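Local coordinates for protein 6-phosphogluconolactonase (Leishmania braziliensis, PDB 3CSS) that probably hydrolyses 6-phosphogluconolactone to 6-phosphogluconate, the second step of the oxidative pentose phosphate pathway, at residues V231-E234 against S235-P239. Sequence-based numbering, arbitrary orientation.
Sequences VLSE and SPTDP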
loop_
_atom_site.group_PDB
_atom_site.type_symbol
_atom_site.label_atom_id
_atom_site.label_comp_id
_atom_site.label_asym_id
_atom_site.label_seq_id
_atom_site.Cartn_x
_atom_site.Cartn_y
_atom_site.Cartn_z
ATOM N N VAL A 231 -5.847 -9.671 12.951
ATOM C CA VAL A 231 -6.700 -9.267 11.824
ATOM C C VAL A 231 -7.795 -10.305 11.547
ATOM O O VAL A 231 -8.957 -9.963 11.269
ATOM C CB VAL A 231 -5.844 -8.982 10.539
ATOM C CG1 VAL A 231 -6.755 -8.856 9.279
ATOM C CG2 VAL A 231 -4.938 -7.736 10.730
ATOM N N LEU A 232 -7.420 -11.581 11.655
ATOM C CA LEU A 232 -8.317 -12.672 11.279
ATOM C C LEU A 232 -9.336 -13.098 12.315
ATOM O O LEU A 232 -10.345 -13.717 11.948
ATOM C CB LEU A 232 -7.506 -13.880 10.851
ATOM C CG LEU A 232 -6.696 -13.716 9.581
ATOM C CD1 LEU A 232 -5.869 -14.997 9.359
ATOM C CD2 LEU A 232 -7.591 -13.384 8.334
ATOM N N SER A 233 -9.095 -12.816 13.604
ATOM C CA SER A 233 -10.020 -13.261 14.635
ATOM C C SER A 233 -11.399 -12.661 14.419
ATOM O O SER A 233 -11.534 -11.463 14.205
ATOM C CB SER A 233 -9.491 -12.950 16.034
ATOM O OG SER A 233 -9.401 -11.558 16.252
ATOM N N GLU A 234 -12.431 -13.504 14.460
ATOM C CA GLU A 234 -13.812 -13.049 14.256
ATOM C C GLU A 234 -14.197 -12.001 15.295
ATOM O O GLU A 234 -14.733 -10.962 14.963
ATOM C CB GLU A 234 -14.787 -14.234 14.306
ATOM C CG GLU A 234 -16.261 -13.856 14.461
ATOM C CD GLU A 234 -16.792 -12.980 13.334
ATOM O OE1 GLU A 234 -16.133 -12.897 12.270
ATOM O OE2 GLU A 234 -17.887 -12.389 13.514
ATOM N N SER A 235 -13.928 -12.296 16.559
ATOM C CA SER A 235 -14.124 -11.333 17.635
ATOM C C SER A 235 -12.824 -10.585 17.824
ATOM O O SER A 235 -11.742 -11.160 17.622
ATOM C CB SER A 235 -14.529 -12.011 18.940
ATOM O OG SER A 235 -15.817 -12.552 18.813
ATOM N N PRO A 236 -12.917 -9.291 18.173
ATOM C CA PRO A 236 -11.653 -8.618 18.465
ATOM C C PRO A 236 -10.872 -9.361 19.561
ATOM O O PRO A 236 -11.459 -9.816 20.566
ATOM C CB PRO A 236 -12.052 -7.209 18.927
ATOM C CG PRO A 236 -13.503 -7.078 18.706
ATOM C CD PRO A 236 -14.091 -8.426 18.357
ATOM N N THR A 237 -9.562 -9.460 19.332
ATOM C CA THR A 237 -8.604 -10.083 20.234
ATOM C C THR A 237 -7.408 -9.172 20.469
ATOM O O THR A 237 -6.952 -8.433 19.571
ATOM C CB THR A 237 -8.118 -11.434 19.681
ATOM O OG1 THR A 237 -7.589 -11.252 18.358
ATOM C CG2 THR A 237 -9.272 -12.461 19.672
ATOM N N ASP A 238 -6.909 -9.199 21.701
ATOM C CA ASP A 238 -5.670 -8.500 22.045
ATOM C C ASP A 238 -4.481 -9.459 22.023
ATOM O O ASP A 238 -4.622 -10.652 22.389
ATOM C CB ASP A 238 -5.751 -7.889 23.437
ATOM C CG ASP A 238 -6.827 -6.807 23.548
ATOM O OD1 ASP A 238 -6.865 -5.931 22.654
ATOM O OD2 ASP A 238 -7.611 -6.879 24.531
ATOM N N PRO A 239 -3.301 -8.953 21.644
ATOM C CA PRO A 239 -2.993 -7.588 21.159
ATOM C C PRO A 239 -3.633 -7.334 19.796
ATOM O O PRO A 239 -3.593 -8.198 18.908
ATOM C CB PRO A 239 -1.459 -7.562 21.035
ATOM C CG PRO A 239 -1.047 -8.949 21.081
ATOM C CD PRO A 239 -2.101 -9.809 21.694
#
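The hydroxyl of S233 sits inside the turn made by S233-T237 and carries the hydrogen bonds of this local contact. S233 OG donates to the carbonyl oxygen S235 O at 2.7 Å; the C=O...O angle is 153°, and the donor lies 24° away from the carbonyl plane. With its proton spent there, the same oxygen can accept from T237 OG1 at 2.8 Å, although the threonine proton may go to a different acceptor, so this second bond is tentative. S233 OG lies between its own backbone N and carbonyl carbon (chi1 65°), which aims it at the following loop. T237 OG1 is set likewise, and the two hydroxyls meet tip to tip.

Van der Waals contact backs the polar pair: the methyl T237 CG2 lies 3.7 Å from S233 CB, alongside the hydroxyl link, and S233 CB also comes within 3.3 Å of S235 O.

Two arginines of the same chain hold the turn from outside the segments. In the conformer given, E234 OE1 forms a salt bridge with R247 NH2. R244 NH1 donates to S233 O, and its NH2 makes a weak hydrogen bond to E234 O, while the P236 ring touches R244.

The backbone leaves helical geometry at S233, just past helix 225-232. The arrangement is a surface turn at the C-terminal end of that helix, tied by a serine hydroxyl to the carbonyl two residues on; it starts the loop leading to strand 252-257 of the central mixed sheet in this member of the glucosamine/galactosamine-6-phosphate isomerase family.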